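PDB 2XR1: transcription termination factor FttA from Methanosarcina mazei, which probably terminates transcription across the genome by cutting nascent RNA at the polymerase exit channel, as a zinc-dependent endonuclease and 5'-3' exonuclease. Local coordinates for residues E397-E409 with V430-V443. Residues are numbered along the deposited sequence; the frame is centred on the assembly and turned at random.
Sequences EKHLQMVVKNTIE and VLEESIRKGLIPEV
Gln401 of helix 397-409 reaches across to Ser434 of helix 430-436 and makes the one hydrogen bond between the two segments, NE2 to OG at 2.7 Å. The bond is nearly straight, 168° at the hydrogen, and Ser434 OG lies almost in the plane of the amide. With CG anti to the carbonyl carbon (chi1 -71°), the extended chain carries NE2 to Ser434 OG, while Leu439 CD2 packs against the amide, 3.6 Å from OE1.

Apolar contacts extend from this bond in two directions. Towards the start of helix 397-409, the two methyls of Val430 divide their work: CG1 meets Leu400 CD2 at 4.1 Å, and CG2 lies against the aliphatic part of Glu397. Further along, Val404 CG1 packs on Ile440 CG2 at 3.6 Å, and Ile408 CG2 rests on Pro441 CG at 3.8 Å, the two side chains running past one another in opposite directions. These later partners follow a Schellman motif with Gly438 as its C-prime residue, which ends the helix of Val430 and Ser434; beyond it the chain swings across to helix 397-409, bringing Ile440 and Pro441 against it.

Charge gathers at the edge, where the carboxylates of Glu397 and Glu433 approach each other; both form salt bridges to Arg362, which would offset their repulsion.

The helices, whose axes cross at -66°, belong to the beta-CASP region, and Val404 and Leu431 both touch Val506 of its parallel sheet. Most of the contacts are close packing of aliphatic groups, which is non-directional; the one straight, in-plane bond among them would set which end of the Gln401 amide faces Ser434.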
loop_
_atom_site.group_PDB
_atom_site.type_symbol
_atom_site.label_atom_id
_atom_site.label_comp_id
_atom_site.label_asym_id
_atom_site.label_seq_id
_atom_site.Cartn_x
_atom_site.Cartn_y
_atom_site.Cartn_z
ATOM N N GLU B 397 1.260 -34.476 -28.248
ATOM C CA GLU B 397 1.694 -35.838 -28.008
ATOM C C GLU B 397 2.369 -36.428 -29.239
ATOM O O GLU B 397 3.501 -36.901 -29.143
ATOM C CB GLU B 397 0.527 -36.695 -27.587
ATOM C CG GLU B 397 -0.023 -36.325 -26.215
ATOM C CD GLU B 397 -1.149 -37.232 -25.829
ATOM O OE1 GLU B 397 -1.448 -38.170 -26.629
ATOM O OE2 GLU B 397 -1.719 -37.016 -24.737
ATOM N N LYS B 398 1.707 -36.343 -30.389
ATOM C CA LYS B 398 2.307 -36.869 -31.615
ATOM C C LYS B 398 3.653 -36.213 -31.866
ATOM O O LYS B 398 4.606 -36.890 -32.187
ATOM C CB LYS B 398 1.395 -36.713 -32.840
ATOM C CG LYS B 398 1.540 -37.852 -33.882
ATOM N N HIS B 399 3.736 -34.910 -31.634
ATOM C CA HIS B 399 4.990 -34.173 -31.788
ATOM C C HIS B 399 6.049 -34.692 -30.850
ATOM O O HIS B 399 7.156 -34.987 -31.276
ATOM C CB HIS B 399 4.789 -32.663 -31.553
ATOM C CG HIS B 399 5.938 -31.816 -32.008
ATOM N ND1 HIS B 399 5.878 -30.443 -32.029
ATOM C CD2 HIS B 399 7.153 -32.144 -32.509
ATOM C CE1 HIS B 399 7.014 -29.962 -32.499
ATOM N NE2 HIS B 399 7.800 -30.976 -32.807
ATOM N N LEU B 400 5.725 -34.829 -29.566
ATOM C CA LEU B 400 6.717 -35.387 -28.652
ATOM C C LEU B 400 7.173 -36.770 -29.109
ATOM O O LEU B 400 8.333 -37.084 -29.005
ATOM C CB LEU B 400 6.190 -35.477 -27.232
ATOM C CG LEU B 400 7.272 -35.830 -26.206
ATOM C CD1 LEU B 400 8.400 -34.836 -26.359
ATOM C CD2 LEU B 400 6.747 -35.827 -24.796
ATOM N N GLN B 401 6.253 -37.589 -29.596
ATOM C CA GLN B 401 6.572 -38.960 -29.913
ATOM C C GLN B 401 7.527 -38.985 -31.068
ATOM O O GLN B 401 8.472 -39.736 -31.059
ATOM C CB GLN B 401 5.319 -39.763 -30.253
ATOM C CG GLN B 401 4.457 -40.020 -29.038
ATOM C CD GLN B 401 3.082 -40.602 -29.362
ATOM O OE1 GLN B 401 2.435 -40.216 -30.341
ATOM N NE2 GLN B 401 2.631 -41.539 -28.530
ATOM N N MET B 402 7.293 -38.130 -32.047
ATOM C CA MET B 402 8.140 -38.075 -33.217
ATOM C C MET B 402 9.536 -37.552 -32.909
ATOM O O MET B 402 10.525 -38.080 -33.419
ATOM C CB MET B 402 7.474 -37.252 -34.321
ATOM C CG MET B 402 6.290 -38.011 -34.975
ATOM S SD MET B 402 6.825 -39.495 -35.914
ATOM C CE MET B 402 5.251 -40.247 -36.361
ATOM N N VAL B 403 9.642 -36.534 -32.069
ATOM C CA VAL B 403 10.961 -36.025 -31.705
ATOM C C VAL B 403 11.747 -37.085 -30.949
ATOM O O VAL B 403 12.927 -37.313 -31.240
ATOM C CB VAL B 403 10.870 -34.779 -30.876
ATOM C CG1 VAL B 403 12.201 -34.451 -30.272
ATOM C CG2 VAL B 403 10.341 -33.639 -31.737
ATOM N N VAL B 404 11.097 -37.754 -30.006
ATOM C CA VAL B 404 11.776 -38.768 -29.218
ATOM C C VAL B 404 12.073 -40.010 -30.061
ATOM O O VAL B 404 13.177 -40.554 -29.991
ATOM C CB VAL B 404 11.001 -39.109 -27.936
ATOM C CG1 VAL B 404 11.612 -40.306 -27.267
ATOM C CG2 VAL B 404 11.031 -37.916 -26.975
ATOM N N LYS B 405 11.123 -40.407 -30.903
ATOM C CA LYS B 405 11.325 -41.536 -31.800
ATOM C C LYS B 405 12.525 -41.301 -32.679
ATOM O O LYS B 405 13.417 -42.144 -32.758
ATOM C CB LYS B 405 10.122 -41.756 -32.694
ATOM C CG LYS B 405 10.190 -43.017 -33.526
ATOM C CD LYS B 405 9.382 -42.820 -34.792
ATOM C CE LYS B 405 8.662 -44.073 -35.219
ATOM N NZ LYS B 405 7.933 -43.828 -36.487
ATOM N N ASN B 406 12.541 -40.148 -33.334
ATOM C CA ASN B 406 13.611 -39.838 -34.261
ATOM C C ASN B 406 14.938 -39.797 -33.512
ATOM O O ASN B 406 15.887 -40.420 -33.958
ATOM C CB ASN B 406 13.347 -38.537 -35.055
ATOM C CG ASN B 406 12.149 -38.646 -36.033
ATOM O OD1 ASN B 406 11.802 -39.731 -36.520
ATOM N ND2 ASN B 406 11.523 -37.489 -36.325
ATOM N N THR B 407 14.998 -39.132 -32.362
ATOM C CA THR B 407 16.250 -39.087 -31.596
ATOM C C THR B 407 16.777 -40.480 -31.260
ATOM O O THR B 407 17.971 -40.708 -31.297
ATOM C CB THR B 407 16.125 -38.356 -30.247
ATOM O OG1 THR B 407 15.816 -36.972 -30.441
ATOM C CG2 THR B 407 17.424 -38.455 -29.495
ATOM N N ILE B 408 15.896 -41.411 -30.902
ATOM C CA ILE B 408 16.363 -42.725 -30.472
ATOM C C ILE B 408 16.788 -43.559 -31.673
ATOM O O ILE B 408 17.862 -44.158 -31.685
ATOM C CB ILE B 408 15.295 -43.479 -29.662
ATOM C CG1 ILE B 408 15.060 -42.816 -28.303
ATOM C CG2 ILE B 408 15.714 -44.922 -29.460
ATOM C CD1 ILE B 408 16.303 -42.317 -27.631
ATOM N N GLU B 409 15.945 -43.589 -32.693
ATOM C CA GLU B 409 16.208 -44.408 -33.852
ATOM C C GLU B 409 17.535 -44.043 -34.519
ATOM O O GLU B 409 18.119 -44.873 -35.225
ATOM C CB GLU B 409 15.061 -44.296 -34.849
ATOM C CG GLU B 409 13.927 -45.269 -34.588
ATOM C CD GLU B 409 12.933 -45.299 -35.739
ATOM O OE1 GLU B 409 13.342 -45.566 -36.895
ATOM O OE2 GLU B 409 11.737 -45.048 -35.495
ATOM N N VAL B 430 2.673 -39.604 -21.410
ATOM C CA VAL B 430 2.796 -39.701 -22.844
ATOM C C VAL B 430 3.827 -40.766 -23.230
ATOM O O VAL B 430 3.564 -41.598 -24.110
ATOM C CB VAL B 430 3.079 -38.315 -23.458
ATOM C CG1 VAL B 430 3.591 -38.437 -24.866
ATOM C CG2 VAL B 430 1.807 -37.506 -23.431
ATOM N N LEU B 431 4.978 -40.756 -22.557
ATOM C CA LEU B 431 6.076 -41.670 -22.901
ATOM C C LEU B 431 5.699 -43.127 -22.647
ATOM O O LEU B 431 5.825 -43.955 -23.535
ATOM C CB LEU B 431 7.349 -41.307 -22.143
ATOM C CG LEU B 431 7.980 -39.980 -22.565
ATOM C CD1 LEU B 431 8.981 -39.531 -21.555
ATOM C CD2 LEU B 431 8.645 -40.081 -23.915
ATOM N N GLU B 432 5.193 -43.445 -21.463
ATOM C CA GLU B 432 4.843 -44.826 -21.163
ATOM C C GLU B 432 3.857 -45.391 -22.188
ATOM O O GLU B 432 3.996 -46.532 -22.618
ATOM C CB GLU B 432 4.312 -44.982 -19.721
ATOM C CG GLU B 432 2.750 -45.160 -19.543
ATOM C CD GLU B 432 2.273 -46.619 -19.625
ATOM O OE1 GLU B 432 2.960 -47.514 -19.095
ATOM O OE2 GLU B 432 1.182 -46.873 -20.188
ATOM N N GLU B 433 2.881 -44.586 -22.584
ATOM C CA GLU B 433 1.869 -45.007 -23.538
ATOM C C GLU B 433 2.515 -45.219 -24.883
ATOM O O GLU B 433 2.228 -46.193 -25.567
ATOM C CB GLU B 433 0.791 -43.939 -23.665
ATOM C CG GLU B 433 -0.427 -44.350 -24.493
ATOM C CD GLU B 433 -1.596 -43.384 -24.315
ATOM O OE1 GLU B 433 -1.416 -42.171 -24.584
ATOM O OE2 GLU B 433 -2.689 -43.825 -23.886
ATOM N N SER B 434 3.404 -44.309 -25.255
ATOM C CA SER B 434 4.021 -44.360 -26.554
ATOM C C SER B 434 4.858 -45.606 -26.674
ATOM O O SER B 434 4.743 -46.322 -27.655
ATOM C CB SER B 434 4.892 -43.131 -26.791
ATOM O OG SER B 434 4.232 -41.957 -26.404
ATOM N N ILE B 435 5.687 -45.869 -25.672
ATOM C CA ILE B 435 6.469 -47.103 -25.654
ATOM C C ILE B 435 5.563 -48.328 -25.663
ATOM O O ILE B 435 5.815 -49.275 -26.366
ATOM C CB ILE B 435 7.407 -47.192 -24.434
ATOM C CG1 ILE B 435 8.444 -46.075 -24.489
ATOM C CG2 ILE B 435 8.067 -48.567 -24.383
ATOM C CD1 ILE B 435 9.663 -46.319 -23.714
ATOM N N ARG B 436 4.496 -48.289 -24.876
ATOM C CA ARG B 436 3.585 -49.434 -24.762
ATOM C C ARG B 436 2.945 -49.801 -26.108
ATOM O O ARG B 436 2.854 -50.987 -26.453
ATOM C CB ARG B 436 2.527 -49.150 -23.693
ATOM C CG ARG B 436 1.616 -50.319 -23.380
ATOM C CD ARG B 436 0.872 -50.093 -22.086
ATOM N NE ARG B 436 0.144 -48.826 -22.069
ATOM C CZ ARG B 436 -0.996 -48.598 -22.718
ATOM N NH1 ARG B 436 -1.562 -49.537 -23.479
ATOM N NH2 ARG B 436 -1.574 -47.413 -22.612
ATOM N N LYS B 437 2.554 -48.774 -26.868
ATOM C CA LYS B 437 1.973 -48.940 -28.203
ATOM C C LYS B 437 3.028 -48.989 -29.312
ATOM O O LYS B 437 2.689 -48.815 -30.484
ATOM C CB LYS B 437 0.989 -47.811 -28.498
ATOM C CG LYS B 437 -0.203 -47.797 -27.583
ATOM C CD LYS B 437 -0.831 -46.402 -27.450
ATOM C CE LYS B 437 -1.690 -46.065 -28.680
ATOM N NZ LYS B 437 -1.672 -44.600 -29.090
ATOM N N GLY B 438 4.289 -49.237 -28.952
ATOM C CA GLY B 438 5.370 -49.409 -29.931
ATOM C C GLY B 438 5.529 -48.227 -30.886
ATOM O O GLY B 438 5.781 -48.411 -32.074
ATOM N N LEU B 439 5.400 -47.023 -30.344
ATOM C CA LEU B 439 5.374 -45.770 -31.092
ATOM C C LEU B 439 6.601 -44.912 -30.765
ATOM O O LEU B 439 6.931 -44.008 -31.503
ATOM C CB LEU B 439 4.102 -45.025 -30.713
ATOM C CG LEU B 439 3.180 -44.305 -31.692
ATOM C CD1 LEU B 439 2.695 -45.146 -32.846
ATOM C CD2 LEU B 439 1.986 -43.791 -30.855
ATOM N N ILE B 440 7.236 -45.158 -29.627
ATOM C CA ILE B 440 8.635 -44.779 -29.365
ATOM C C ILE B 440 9.288 -46.130 -29.101
ATOM O O ILE B 440 8.584 -47.062 -28.718
ATOM C CB ILE B 440 8.789 -43.928 -28.077
ATOM C CG1 ILE B 440 8.030 -42.614 -28.172
ATOM C CG2 ILE B 440 10.238 -43.615 -27.767
ATOM C CD1 ILE B 440 8.034 -41.832 -26.834
ATOM N N PRO B 441 10.610 -46.271 -29.312
ATOM C CA PRO B 441 11.232 -47.596 -29.046
ATOM C C PRO B 441 11.440 -47.879 -27.562
ATOM O O PRO B 441 11.647 -46.951 -26.790
ATOM C CB PRO B 441 12.592 -47.498 -29.741
ATOM C CG PRO B 441 12.454 -46.355 -30.703
ATOM C CD PRO B 441 11.529 -45.376 -30.033
ATOM N N GLU B 442 11.393 -49.148 -27.162
ATOM C CA GLU B 442 11.577 -49.487 -25.746
ATOM C C GLU B 442 13.006 -49.107 -25.341
ATOM O O GLU B 442 13.987 -49.624 -25.874
ATOM C CB GLU B 442 11.256 -50.955 -25.428
ATOM C CG GLU B 442 10.042 -51.525 -26.208
ATOM C CD GLU B 442 9.348 -52.705 -25.517
ATOM O OE1 GLU B 442 10.043 -53.701 -25.178
ATOM O OE2 GLU B 442 8.099 -52.618 -25.328
ATOM N N VAL B 443 13.082 -48.160 -24.411
ATOM C CA VAL B 443 14.315 -47.499 -24.015
ATOM C C VAL B 443 14.046 -46.933 -22.612
ATOM O O VAL B 443 12.891 -46.671 -22.275
ATOM C CB VAL B 443 14.694 -46.371 -25.030
ATOM C CG1 VAL B 443 14.110 -45.014 -24.628
ATOM C CG2 VAL B 443 16.152 -46.250 -25.153
#